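Blood group a-and b-cleaving endo-beta-galactosidase (PDB 2YGL) probably cleaves blood group A and B antigens as a family 98 glycoside hydrolase, this fragment comprising its two tandem carbohydrate-binding modules. Local coordinates at residues D74-G79 / N142-S147; G79-E84 / I169-T174; K229-G234 / I271-N276; T263-Y268 / A348-N353; Y282-K287 / G307-T312. All blocks are in the same frame, centred on the assembly; numbering follows the deposited sequence.

Overall arrangement
The contacts divide between two tandem beta-sandwich modules. Contacts 1 and 2 belong to the first, contacts 3, 4 and 5 to the second. Contacts 1 and 2 share Gly-79, have centres 11 Å apart and meet through Gln-78 O and Lys-170 NZ (2.8 Å). Contact 2 also reaches across to contact 4 in the other module, Thr-174 OG1 lying 2.8 Å from Arg-264 NH1. Within the second module, contacts 3 and 5 are 12 Å apart between centres and are joined by Arg-273 O and Tyr-310 OH (2.6 Å), whereas contact 3 touches contact 4 by packing on Tyr-268. The calcium ion of the first module, held at Val-102, Ala-152, His-155 and Asp-159, involves none of these segments.

Contact 1: residues D74-G79 / N142-S147; sequences DISGQG and NAKKIS
Ile-75 packs against residues 143-146, and its side chain can be traced atom by atom. At CB it forks. CG1 stands between the backbone N and the carbonyl carbon (chi1 57°), which brings it to 3.6 Å from Lys-144 O; from there CD1 continues to Ala-143 CB, 3.8 Å away. The other branch, CG2, approaches Ile-146 CG2 at 4.1 Å, the two isoleucines crossing obliquely, and Phe-80 and Ile-139 add further apolar contacts round Ile-75. This is where neighbouring antiparallel strands 69-74 and 145-151 of the first beta-sandwich module part: Asp-74 and Lys-145 form a non-hydrogen-bonded pair, and Ile-75 N then donates to Lys-144 O (2.8 Å, 157°). Beyond it the chain folds into a type II turn from Ile-75 to Gln-78. An Asx turn overlaps its start, with Asp-74 OD1 accepting twice from Ser-76: the backbone N comes from above the carboxylate plane, while OG (2.8 Å) meets the syn lone pair. Ser-76 OG also lies 3.4 Å from Lys-144 CG. At the turn a water bridges the two loops, accepting from Gly-77 N and donating to Ala-143 O, each at 2.8 Å.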
# COMPACT_ATOMS: atom_id res chain seq x y z
N ASP A 74 10.76 0.72 14.81
CA ASP A 74 9.43 1.29 14.71
C ASP A 74 8.95 1.19 13.27
O ASP A 74 9.53 1.80 12.37
CB ASP A 74 9.42 2.75 15.18
CG ASP A 74 8.04 3.41 15.09
OD1 ASP A 74 7.02 2.70 14.92
OD2 ASP A 74 7.98 4.65 15.19
N ILE A 75 7.90 0.41 13.06
CA ILE A 75 7.34 0.22 11.72
C ILE A 75 5.90 0.75 11.61
O ILE A 75 5.15 0.35 10.72
CB ILE A 75 7.44 -1.27 11.25
CG1 ILE A 75 6.73 -2.21 12.23
CG2 ILE A 75 8.91 -1.66 11.06
CD1 ILE A 75 6.45 -3.60 11.68
N SER A 76 5.55 1.67 12.51
CA SER A 76 4.21 2.29 12.54
C SER A 76 3.87 2.99 11.22
O SER A 76 4.67 3.77 10.71
CB SER A 76 4.10 3.29 13.69
OG SER A 76 4.25 2.66 14.94
N GLY A 77 2.68 2.69 10.69
CA GLY A 77 2.17 3.31 9.46
C GLY A 77 2.99 3.07 8.20
O GLY A 77 2.69 3.65 7.15
N GLN A 78 4.00 2.21 8.29
CA GLN A 78 4.95 1.98 7.20
C GLN A 78 4.39 1.06 6.11
O GLN A 78 4.86 1.09 4.97
CB GLN A 78 6.25 1.40 7.74
CG GLN A 78 7.01 2.32 8.68
CD GLN A 78 8.00 3.20 7.96
OE1 GLN A 78 7.62 4.11 7.23
NE2 GLN A 78 9.29 2.93 8.17
N GLY A 79 3.42 0.23 6.48
CA GLY A 79 2.74 -0.65 5.54
C GLY A 79 3.53 -1.87 5.09
O GLY A 79 3.27 -2.41 4.02
N ASN A 142 -1.61 -3.49 11.13
CA ASN A 142 -1.58 -2.56 12.26
C ASN A 142 -0.24 -2.48 13.00
O ASN A 142 -0.09 -1.65 13.91
CB ASN A 142 -2.68 -2.94 13.26
CG ASN A 142 -2.88 -4.45 13.36
OD1 ASN A 142 -3.66 -5.03 12.59
ND2 ASN A 142 -2.18 -5.08 14.29
N ALA A 143 0.73 -3.31 12.61
CA ALA A 143 1.98 -3.49 13.37
C ALA A 143 2.77 -2.20 13.61
O ALA A 143 2.89 -1.35 12.72
CB ALA A 143 2.86 -4.53 12.71
N LYS A 144 3.31 -2.08 14.82
CA LYS A 144 4.03 -0.88 15.25
C LYS A 144 5.51 -1.14 15.55
O LYS A 144 6.36 -0.28 15.30
CB LYS A 144 3.35 -0.25 16.47
CG LYS A 144 2.02 0.44 16.16
CD LYS A 144 1.27 0.82 17.43
CE LYS A 144 -0.02 1.58 17.12
NZ LYS A 144 -0.99 0.76 16.33
N LYS A 145 5.81 -2.32 16.09
CA LYS A 145 7.15 -2.63 16.58
C LYS A 145 7.57 -4.06 16.25
O LYS A 145 6.86 -5.02 16.58
CB LYS A 145 7.20 -2.41 18.10
CG LYS A 145 8.59 -2.42 18.71
CD LYS A 145 8.49 -2.39 20.23
CE LYS A 145 9.82 -2.02 20.86
NZ LYS A 145 9.67 -1.81 22.33
N ILE A 146 8.72 -4.20 15.60
CA ILE A 146 9.31 -5.51 15.35
C ILE A 146 10.63 -5.65 16.11
O ILE A 146 11.46 -4.73 16.13
CB ILE A 146 9.48 -5.81 13.82
CG1 ILE A 146 9.89 -7.28 13.60
CG2 ILE A 146 10.45 -4.83 13.14
CD1 ILE A 146 9.71 -7.79 12.18
N SER A 147 10.81 -6.80 16.77
CA SER A 147 11.96 -7.04 17.62
C SER A 147 12.76 -8.27 17.22
O SER A 147 12.20 -9.36 17.03
CB SER A 147 11.53 -7.14 19.09
OG SER A 147 11.28 -5.86 19.63
O HOH W 1 1.17 0.58 11.76

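Contact 2: residues G79-E84 / I169-T174; sequences GFEKFE and IKTVST
A classic beta bulge, in which Glu-81 and Lys-82 both face Ile-169, marks the start of the pairing between strands 82-87 and 160-171. The evidence is a shared acceptor: Ile-169 O takes Glu-81 N at 2.8 Å and Lys-82 N at 3.0 Å, while Ile-169 N returns a bond to Lys-82 O (2.9 Å). From the bulge itself, the Glu-81 chain, extended beyond CG, carries its carboxylate to Thr-171, which holds both oxygens. Thr-171 OG1 donates to OE1 on its syn lone pair (2.9 Å), and Thr-171 N reaches OE2 at 2.8 Å from 53° above the carboxylate plane; two donors from one residue thus restrict rotation of the group. Lys-170 CG stands between its own backbone N and carbonyl carbon (chi1 62°); CB and CD pass beside Gly-79 O (CB at 3.4 Å), CE lies 4.0 Å from Phe-80 CE1, and NZ ends on Gln-78 O. Elsewhere, Ile-169 CD1 lies 3.3 Å from Glu-84 OE1, whose partner oxygen OE2 is bonded to Ser-136. Strand 82-87 pairs with strand 133-138 as well, and strand 160-171 is bordered by strand 4-8, where Lys-170 bonds to Ala-5 through the backbone.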
# COMPACT_ATOMS: atom_id res chain seq x y z
N GLY A 79 3.42 0.23 6.48
CA GLY A 79 2.74 -0.65 5.54
C GLY A 79 3.53 -1.87 5.09
O GLY A 79 3.27 -2.41 4.02
N PHE A 80 4.50 -2.31 5.91
CA PHE A 80 5.26 -3.52 5.60
C PHE A 80 4.38 -4.76 5.73
O PHE A 80 3.50 -4.83 6.58
CB PHE A 80 6.50 -3.65 6.49
CG PHE A 80 7.53 -2.58 6.25
CD1 PHE A 80 8.12 -2.42 5.00
CD2 PHE A 80 7.92 -1.73 7.29
CE1 PHE A 80 9.08 -1.43 4.78
CE2 PHE A 80 8.87 -0.74 7.08
CZ PHE A 80 9.46 -0.59 5.82
N GLU A 81 4.64 -5.75 4.87
CA GLU A 81 3.80 -6.94 4.78
C GLU A 81 4.54 -8.20 5.23
O GLU A 81 3.92 -9.13 5.76
CB GLU A 81 3.27 -7.12 3.35
CG GLU A 81 2.37 -5.98 2.88
CD GLU A 81 2.28 -5.87 1.37
OE1 GLU A 81 2.32 -6.91 0.68
OE2 GLU A 81 2.15 -4.73 0.86
N LYS A 82 5.85 -8.23 5.02
CA LYS A 82 6.67 -9.39 5.35
C LYS A 82 8.01 -8.99 5.95
O LYS A 82 8.54 -7.91 5.67
CB LYS A 82 6.92 -10.26 4.11
CG LYS A 82 5.70 -11.01 3.58
CD LYS A 82 5.93 -11.53 2.17
CE LYS A 82 6.43 -12.97 2.16
NZ LYS A 82 5.31 -13.94 2.37
N PHE A 83 8.55 -9.87 6.80
CA PHE A 83 9.92 -9.76 7.26
C PHE A 83 10.67 -11.02 6.86
O PHE A 83 10.20 -12.14 7.09
CB PHE A 83 9.98 -9.56 8.78
CG PHE A 83 11.36 -9.69 9.36
CD1 PHE A 83 12.31 -8.69 9.17
CD2 PHE A 83 11.72 -10.81 10.10
CE1 PHE A 83 13.59 -8.80 9.69
CE2 PHE A 83 13.00 -10.94 10.64
CZ PHE A 83 13.94 -9.93 10.43
N GLU A 84 11.84 -10.85 6.25
CA GLU A 84 12.66 -11.98 5.82
C GLU A 84 14.13 -11.82 6.18
O GLU A 84 14.69 -10.73 6.04
CB GLU A 84 12.48 -12.23 4.31
CG GLU A 84 11.08 -12.74 3.95
CD GLU A 84 10.93 -13.13 2.50
OE1 GLU A 84 11.78 -12.74 1.66
OE2 GLU A 84 9.96 -13.85 2.19
N ILE A 169 9.50 -6.12 3.64
CA ILE A 169 8.98 -6.14 2.27
C ILE A 169 7.52 -5.70 2.20
O ILE A 169 6.71 -6.06 3.07
CB ILE A 169 9.10 -7.56 1.63
CG1 ILE A 169 10.50 -8.15 1.86
CG2 ILE A 169 8.78 -7.51 0.12
CD1 ILE A 169 10.62 -9.61 1.45
N LYS A 170 7.19 -4.93 1.17
CA LYS A 170 5.80 -4.54 0.89
C LYS A 170 5.52 -4.44 -0.61
O LYS A 170 6.44 -4.30 -1.42
CB LYS A 170 5.45 -3.22 1.60
CG LYS A 170 6.26 -2.01 1.16
CD LYS A 170 5.85 -0.77 1.95
CE LYS A 170 6.92 0.32 1.88
NZ LYS A 170 6.61 1.45 2.81
N THR A 171 4.24 -4.53 -0.97
CA THR A 171 3.80 -4.28 -2.34
C THR A 171 3.82 -2.78 -2.61
O THR A 171 3.32 -1.99 -1.81
CB THR A 171 2.37 -4.82 -2.58
OG1 THR A 171 2.27 -6.16 -2.07
CG2 THR A 171 2.03 -4.83 -4.07
N VAL A 172 4.43 -2.39 -3.73
CA VAL A 172 4.41 -1.00 -4.18
C VAL A 172 2.99 -0.67 -4.62
O VAL A 172 2.46 -1.25 -5.57
CB VAL A 172 5.41 -0.76 -5.34
CG1 VAL A 172 5.38 0.70 -5.78
CG2 VAL A 172 6.82 -1.17 -4.93
N SER A 173 2.36 0.24 -3.89
CA SER A 173 0.96 0.57 -4.10
C SER A 173 0.76 2.07 -4.26
O SER A 173 1.65 2.86 -3.94
CB SER A 173 0.12 0.04 -2.93
OG SER A 173 -1.25 0.37 -3.10
N THR A 174 -0.41 2.45 -4.76
CA THR A 174 -0.78 3.86 -4.90
C THR A 174 -0.91 4.52 -3.53
O THR A 174 -1.23 3.85 -2.54
CB THR A 174 -2.10 4.04 -5.69
OG1 THR A 174 -3.16 3.33 -5.03
CG2 THR A 174 -1.95 3.52 -7.11

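Contact 3: residues K229-G234 / I271-N276; sequences KLLIDG and IDRSAN
Lys-229 opens the contact with both of its peptide polar atoms engaged by the turn 272-275. Its N donates to Asp-272 OD2 (2.9 Å, 171°), approaching from above the carboxylate plane, and its O accepts Arg-273 N at 3.1 Å, with Asp-272 CA adding a CA-H...O contact to the same oxygen. The aspartate is fixed in its turn by its other oxygen: OD1 accepts Ser-274 N, which makes an Asx turn, and also Ser-274 OG (2.7 Å), the two coming from opposite faces of the carboxylate plane. Asp-272 thereby ties the type I turn from Asp-272 to Ala-275 to strand 228-232. The aliphatic part of Lys-229 crosses Arg-273 at about a right angle, CG to CG 3.8 Å. At Leu-230 a methyl, CD2, lies against the backbone, 3.5 Å from Ile-271 O. Leu-231 then lies over one face of the Arg-273 guanidinium, its CG 3.5 Å above the plane and displaced toward the rim, with CD1 3.5 Å from NH1. The arginine chain is bent at chi2 and chi3 (-55° and -66°), which place CD and NE; NE makes a salt bridge with Glu-236. That residue belongs to strand 235-239, the hairpin partner of strand 228-232, while Leu-230 and Asp-272 both touch Val-344 of strand 343-352, which pairs with strand 262-271 just before the turn.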
# COMPACT_ATOMS: atom_id res chain seq x y z
N LYS A 229 -15.87 21.32 -10.55
CA LYS A 229 -15.75 21.77 -9.17
C LYS A 229 -16.75 21.04 -8.28
O LYS A 229 -17.93 20.95 -8.61
CB LYS A 229 -15.95 23.29 -9.08
CG LYS A 229 -15.42 23.93 -7.81
CD LYS A 229 -15.79 25.42 -7.71
CE LYS A 229 -14.98 26.28 -8.68
NZ LYS A 229 -15.41 27.71 -8.66
N LEU A 230 -16.25 20.52 -7.16
CA LEU A 230 -17.06 19.73 -6.23
C LEU A 230 -16.85 20.16 -4.78
O LEU A 230 -15.88 20.84 -4.46
CB LEU A 230 -16.71 18.24 -6.39
CG LEU A 230 -17.28 17.52 -7.61
CD1 LEU A 230 -16.60 16.17 -7.81
CD2 LEU A 230 -18.78 17.34 -7.44
N LEU A 231 -17.78 19.76 -3.92
CA LEU A 231 -17.60 19.88 -2.47
C LEU A 231 -16.86 18.65 -1.97
O LEU A 231 -17.35 17.53 -2.11
CB LEU A 231 -18.94 20.00 -1.74
CG LEU A 231 -19.57 21.36 -1.46
CD1 LEU A 231 -20.84 21.17 -0.64
CD2 LEU A 231 -18.61 22.31 -0.75
N ILE A 232 -15.68 18.87 -1.41
CA ILE A 232 -14.93 17.82 -0.74
C ILE A 232 -14.80 18.23 0.73
O ILE A 232 -14.18 19.25 1.04
CB ILE A 232 -13.52 17.60 -1.36
CG1 ILE A 232 -13.58 17.46 -2.90
CG2 ILE A 232 -12.81 16.40 -0.70
CD1 ILE A 232 -14.22 16.17 -3.42
N ASP A 233 -15.40 17.43 1.61
CA ASP A 233 -15.45 17.72 3.05
C ASP A 233 -15.91 19.15 3.35
O ASP A 233 -15.28 19.86 4.14
CB ASP A 233 -14.09 17.42 3.72
CG ASP A 233 -13.74 15.94 3.68
OD1 ASP A 233 -14.56 15.11 4.13
OD2 ASP A 233 -12.62 15.61 3.22
N GLY A 234 -16.99 19.57 2.70
CA GLY A 234 -17.55 20.91 2.88
C GLY A 234 -16.73 22.04 2.28
O GLY A 234 -16.99 23.21 2.58
N ILE A 271 -22.42 16.57 -7.62
CA ILE A 271 -23.04 17.57 -8.47
C ILE A 271 -22.14 18.80 -8.58
O ILE A 271 -21.69 19.34 -7.57
CB ILE A 271 -24.44 17.96 -7.94
CG1 ILE A 271 -25.36 16.74 -7.95
CG2 ILE A 271 -25.04 19.10 -8.75
CD1 ILE A 271 -26.41 16.74 -6.86
N ASP A 272 -21.86 19.22 -9.82
CA ASP A 272 -20.98 20.36 -10.05
C ASP A 272 -21.54 21.62 -9.41
O ASP A 272 -22.76 21.85 -9.42
CB ASP A 272 -20.73 20.58 -11.55
CG ASP A 272 -19.54 21.49 -11.81
OD1 ASP A 272 -19.71 22.73 -11.83
OD2 ASP A 272 -18.42 20.97 -11.98
N ARG A 273 -20.65 22.43 -8.84
CA ARG A 273 -21.03 23.65 -8.12
C ARG A 273 -21.78 24.67 -8.99
O ARG A 273 -22.51 25.51 -8.47
CB ARG A 273 -19.80 24.30 -7.46
CG ARG A 273 -19.00 23.37 -6.53
CD ARG A 273 -19.86 22.75 -5.42
NE ARG A 273 -20.35 23.75 -4.48
CZ ARG A 273 -21.40 23.58 -3.67
NH1 ARG A 273 -22.09 22.44 -3.69
NH2 ARG A 273 -21.76 24.55 -2.85
N SER A 274 -21.60 24.57 -10.30
CA SER A 274 -22.21 25.50 -11.25
C SER A 274 -23.66 25.16 -11.57
O SER A 274 -24.34 25.92 -12.26
CB SER A 274 -21.40 25.54 -12.55
OG SER A 274 -21.47 24.30 -13.24
N ALA A 275 -24.13 24.01 -11.08
CA ALA A 275 -25.49 23.54 -11.38
C ALA A 275 -26.57 24.44 -10.78
O ALA A 275 -26.36 25.06 -9.73
CB ALA A 275 -25.67 22.11 -10.89
N ASN A 276 -27.70 24.50 -11.46
CA ASN A 276 -28.90 25.12 -10.92
C ASN A 276 -29.42 24.29 -9.76
O ASN A 276 -29.66 23.09 -9.90
CB ASN A 276 -29.98 25.24 -12.00
CG ASN A 276 -29.66 26.31 -13.04
OD1 ASN A 276 -29.87 26.11 -14.23
ND2 ASN A 276 -29.16 27.46 -12.58

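Contact 4: residues T263-Y268 / A348-N353; sequences TRFISY and ALFMAN
Arg-264 and Met-351 lie side by side and point the same way, CB to CB 3.6 Å, on one face of the antiparallel pairing between strands 262-271 and 343-352 in the second beta-sandwich module. The axes of segments 263-268 and 348-352 approach to 4.7 Å, their directions 162° apart. On this face Ile-266 and Leu-349 also lie side by side, pointing the same way, Ile-266 CG1 being 3.7 Å from Leu-349 CD1, and both touch Leu-182 of helix 179-184. Arg-264 runs extended from CG to NE, and its guanidinium makes a salt bridge with Asp-318, with NH1 bonded to Thr-174. Met-351 bends at chi2 and chi3 instead of following it.

The opposite face holds Phe-265 and Phe-350. Their rings meet obliquely: the planes are at 58°, the centroids 5.9 Å apart, and the closest atoms are Phe-265 CD1 and Phe-350 CE1 (3.7 Å). Phe-350 also presents its ring edge, in plane, to Arg-264 O, the carbonyl that accepts Met-351 N. Both rings touch Leu-192 and residues of strand 327-334, consistent with packing between the sheets.

Backbone bonds fix the register at Ile-266 and Leu-349, which exchange N-H...O bonds in both directions. At the Thr-263 end of the pairing, Thr-263 and Arg-264 both face Met-351 in a classic beta bulge, where Thr-263 N donates to Met-351 O at 2.8 Å and Thr-263 OG1 adds a weak bond to that oxygen at 3.3 Å.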
# COMPACT_ATOMS: atom_id res chain seq x y z
N THR A 263 -7.90 -2.86 -14.10
CA THR A 263 -8.09 -3.47 -12.79
C THR A 263 -8.80 -2.59 -11.77
O THR A 263 -9.25 -3.07 -10.74
CB THR A 263 -6.75 -3.92 -12.18
OG1 THR A 263 -5.87 -2.79 -12.10
CG2 THR A 263 -6.10 -5.02 -13.02
N ARG A 264 -8.91 -1.29 -12.06
CA ARG A 264 -9.37 -0.33 -11.07
C ARG A 264 -9.99 0.92 -11.71
O ARG A 264 -9.51 1.40 -12.73
CB ARG A 264 -8.19 0.07 -10.18
CG ARG A 264 -8.52 0.57 -8.78
CD ARG A 264 -7.22 0.83 -8.02
NE ARG A 264 -7.43 1.53 -6.76
CZ ARG A 264 -6.46 2.10 -6.05
NH1 ARG A 264 -5.20 2.06 -6.47
NH2 ARG A 264 -6.75 2.72 -4.91
N PHE A 265 -11.06 1.42 -11.09
CA PHE A 265 -11.67 2.69 -11.50
C PHE A 265 -11.71 3.65 -10.31
O PHE A 265 -12.21 3.30 -9.24
CB PHE A 265 -13.08 2.46 -12.07
CG PHE A 265 -13.87 3.73 -12.27
CD1 PHE A 265 -13.56 4.61 -13.30
CD2 PHE A 265 -14.93 4.04 -11.42
CE1 PHE A 265 -14.28 5.78 -13.48
CE2 PHE A 265 -15.66 5.21 -11.59
CZ PHE A 265 -15.34 6.08 -12.63
N ILE A 266 -11.16 4.85 -10.50
CA ILE A 266 -11.08 5.86 -9.44
C ILE A 266 -11.72 7.17 -9.88
O ILE A 266 -11.34 7.73 -10.91
CB ILE A 266 -9.61 6.21 -9.06
CG1 ILE A 266 -8.72 4.96 -9.01
CG2 ILE A 266 -9.56 7.01 -7.75
CD1 ILE A 266 -8.98 4.07 -7.85
N SER A 267 -12.66 7.67 -9.08
CA SER A 267 -13.28 8.97 -9.32
C SER A 267 -14.03 9.51 -8.11
O SER A 267 -14.68 8.75 -7.38
CB SER A 267 -14.25 8.90 -10.51
OG SER A 267 -14.71 10.20 -10.86
N TYR A 268 -13.94 10.82 -7.90
CA TYR A 268 -14.88 11.52 -7.03
C TYR A 268 -16.16 11.79 -7.81
O TYR A 268 -16.10 12.07 -9.01
CB TYR A 268 -14.26 12.82 -6.49
CG TYR A 268 -13.22 12.56 -5.43
CD1 TYR A 268 -13.59 12.36 -4.09
CD2 TYR A 268 -11.88 12.48 -5.76
CE1 TYR A 268 -12.64 12.10 -3.11
CE2 TYR A 268 -10.91 12.22 -4.79
CZ TYR A 268 -11.30 12.03 -3.47
OH TYR A 268 -10.35 11.78 -2.52
N ALA A 348 -11.58 11.23 -12.81
CA ALA A 348 -11.90 9.87 -13.26
C ALA A 348 -10.77 9.22 -14.06
O ALA A 348 -10.36 9.74 -15.10
CB ALA A 348 -13.19 9.86 -14.07
N LEU A 349 -10.29 8.09 -13.56
CA LEU A 349 -9.18 7.38 -14.20
C LEU A 349 -9.27 5.85 -14.08
O LEU A 349 -10.00 5.32 -13.23
CB LEU A 349 -7.83 7.89 -13.67
CG LEU A 349 -7.42 7.72 -12.21
CD1 LEU A 349 -6.88 6.31 -11.94
CD2 LEU A 349 -6.36 8.75 -11.84
N PHE A 350 -8.55 5.16 -14.96
CA PHE A 350 -8.41 3.71 -14.94
C PHE A 350 -6.99 3.31 -14.53
O PHE A 350 -6.03 4.01 -14.84
CB PHE A 350 -8.68 3.12 -16.33
CG PHE A 350 -10.14 3.03 -16.71
CD1 PHE A 350 -11.09 2.59 -15.79
CD2 PHE A 350 -10.55 3.33 -18.00
CE1 PHE A 350 -12.44 2.49 -16.15
CE2 PHE A 350 -11.88 3.23 -18.37
CZ PHE A 350 -12.83 2.81 -17.45
N MET A 351 -6.87 2.18 -13.84
CA MET A 351 -5.57 1.57 -13.54
C MET A 351 -5.45 0.22 -14.26
O MET A 351 -6.44 -0.50 -14.41
CB MET A 351 -5.38 1.36 -12.04
CG MET A 351 -5.45 2.62 -11.17
SD MET A 351 -4.01 3.71 -11.32
CE MET A 351 -2.69 2.65 -10.71
N ALA A 352 -4.24 -0.11 -14.70
CA ALA A 352 -3.95 -1.42 -15.28
C ALA A 352 -2.87 -2.14 -14.47
O ALA A 352 -1.72 -1.71 -14.42
CB ALA A 352 -3.53 -1.29 -16.74
N ASN A 353 -3.26 -3.24 -13.84
CA ASN A 353 -2.38 -4.00 -12.96
C ASN A 353 -2.16 -5.42 -13.48
O ASN A 353 -1.09 -6.00 -13.30
CB ASN A 353 -2.95 -4.03 -11.54
CG ASN A 353 -2.04 -4.74 -10.55
OD1 ASN A 353 -2.44 -5.74 -9.94
ND2 ASN A 353 -0.83 -4.24 -10.38

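Contact 5: residues Y282-K287 / G307-T312; sequences YADIQK and GIKYDT
Ile-285 and Ile-308 form the tightly packed part of this contact, a single antiparallel bridge where a classic beta bulge sets Asp-284 and Ile-285 against Ile-308 at the start of strand 285-292. Their side chains lie side by side and point the same way, Ile-285 CB 3.6 Å from Ile-308 CG1, and both touch Ile-271. Ile-308 CG1 stands between its backbone N and carbonyl carbon (chi1 64°), which turns it toward Ile-285. Ile-308 O accepts two N-H groups, Asp-284 N (2.9 Å) and Ile-285 N (3.2 Å), and Ile-308 N donates back to Ile-285 O. Next to this, Gly-307 fits close, its CA 3.3 Å from Gln-286 O and beside Ala-283 CB.

The other side is more open. Exposed Tyr-282 meets Lys-309 through its carbonyl, O to CE 3.5 Å, while the extended lysine chain runs on until NZ bonds to Ser-280 O; the Tyr-282 ring itself stacks on His-337. Buried Asp-284, the first bulge residue, links the bulge to the turn: OD1 bonds to Thr-338 and OD2 reaches the type I turn from Lys-309 to Thr-312. Thr-312 OG1 takes Lys-309 N (2.8 Å, 168°) within that turn, and Tyr-310 reaches Arg-273 O with its hydroxyl and stacks on His-277. Tyr-310 N donates to Asp-284 OD2 on its anti lone pair, at 2.8 Å.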
# COMPACT_ATOMS: atom_id res chain seq x y z
N TYR A 282 -36.51 16.58 -2.05
CA TYR A 282 -36.18 15.54 -3.03
C TYR A 282 -34.69 15.46 -3.34
O TYR A 282 -33.99 16.48 -3.32
CB TYR A 282 -36.98 15.75 -4.32
CG TYR A 282 -38.47 15.57 -4.14
CD1 TYR A 282 -39.07 14.31 -4.29
CD2 TYR A 282 -39.28 16.65 -3.80
CE1 TYR A 282 -40.44 14.14 -4.11
CE2 TYR A 282 -40.65 16.50 -3.61
CZ TYR A 282 -41.23 15.24 -3.77
OH TYR A 282 -42.58 15.09 -3.59
N ALA A 283 -34.22 14.25 -3.63
CA ALA A 283 -32.85 14.04 -4.06
C ALA A 283 -32.63 14.67 -5.43
O ALA A 283 -33.49 14.61 -6.30
CB ALA A 283 -32.52 12.55 -4.10
N ASP A 284 -31.46 15.29 -5.61
CA ASP A 284 -31.11 15.87 -6.90
C ASP A 284 -30.60 14.79 -7.86
O ASP A 284 -30.96 14.78 -9.04
CB ASP A 284 -30.09 17.00 -6.72
CG ASP A 284 -30.66 18.20 -5.97
OD1 ASP A 284 -31.82 18.58 -6.24
OD2 ASP A 284 -29.95 18.78 -5.12
N ILE A 285 -29.78 13.88 -7.33
CA ILE A 285 -29.33 12.69 -8.06
C ILE A 285 -29.76 11.45 -7.28
O ILE A 285 -29.51 11.35 -6.08
CB ILE A 285 -27.78 12.70 -8.24
CG1 ILE A 285 -27.33 13.84 -9.16
CG2 ILE A 285 -27.25 11.33 -8.72
CD1 ILE A 285 -27.88 13.78 -10.58
N GLN A 286 -30.42 10.52 -7.96
CA GLN A 286 -30.92 9.32 -7.29
C GLN A 286 -29.81 8.32 -6.94
O GLN A 286 -29.74 7.85 -5.81
CB GLN A 286 -32.03 8.64 -8.10
CG GLN A 286 -33.03 7.88 -7.22
CD GLN A 286 -33.77 8.79 -6.24
OE1 GLN A 286 -34.47 9.71 -6.65
NE2 GLN A 286 -33.61 8.52 -4.95
N LYS A 287 -28.97 8.00 -7.93
CA LYS A 287 -27.85 7.07 -7.73
C LYS A 287 -26.85 7.09 -8.89
O LYS A 287 -27.18 7.53 -10.00
CB LYS A 287 -28.35 5.63 -7.51
CG LYS A 287 -29.21 5.08 -8.64
CD LYS A 287 -29.51 3.60 -8.48
CE LYS A 287 -30.48 3.15 -9.57
NZ LYS A 287 -30.76 1.69 -9.53
N GLY A 307 -30.39 8.88 -2.07
CA GLY A 307 -29.79 9.76 -3.08
C GLY A 307 -28.96 10.89 -2.48
O GLY A 307 -28.75 10.94 -1.27
N ILE A 308 -28.49 11.78 -3.35
CA ILE A 308 -27.66 12.91 -2.94
C ILE A 308 -28.26 14.24 -3.39
O ILE A 308 -29.13 14.28 -4.27
CB ILE A 308 -26.19 12.80 -3.48
CG1 ILE A 308 -26.17 12.86 -5.02
CG2 ILE A 308 -25.50 11.53 -2.94
CD1 ILE A 308 -24.80 13.15 -5.62
N LYS A 309 -27.80 15.33 -2.77
CA LYS A 309 -28.23 16.67 -3.14
C LYS A 309 -27.05 17.55 -3.53
O LYS A 309 -25.89 17.13 -3.42
CB LYS A 309 -29.04 17.32 -2.01
CG LYS A 309 -30.42 16.69 -1.79
CD LYS A 309 -31.16 17.34 -0.62
CE LYS A 309 -32.39 16.54 -0.25
NZ LYS A 309 -33.08 17.08 0.96
N TYR A 310 -27.34 18.76 -3.99
CA TYR A 310 -26.33 19.75 -4.36
C TYR A 310 -25.32 19.98 -3.23
O TYR A 310 -24.12 20.12 -3.49
CB TYR A 310 -26.99 21.06 -4.77
CG TYR A 310 -26.04 22.19 -5.11
CD1 TYR A 310 -25.48 22.29 -6.38
CD2 TYR A 310 -25.70 23.16 -4.16
CE1 TYR A 310 -24.61 23.32 -6.70
CE2 TYR A 310 -24.82 24.19 -4.47
CZ TYR A 310 -24.28 24.27 -5.74
OH TYR A 310 -23.42 25.29 -6.06
N ASP A 311 -25.81 20.01 -2.00
CA ASP A 311 -24.98 20.27 -0.83
C ASP A 311 -24.22 19.04 -0.32
O ASP A 311 -23.37 19.15 0.56
CB ASP A 311 -25.82 20.89 0.30
CG ASP A 311 -26.72 19.87 0.99
OD1 ASP A 311 -26.22 19.13 1.87
OD2 ASP A 311 -27.92 19.82 0.66
N THR A 312 -24.54 17.87 -0.87
CA THR A 312 -23.87 16.62 -0.48
C THR A 312 -22.41 16.64 -0.93
O THR A 312 -22.12 16.90 -2.10
CB THR A 312 -24.59 15.37 -1.05
OG1 THR A 312 -25.98 15.41 -0.70
CG2 THR A 312 -23.97 14.08 -0.52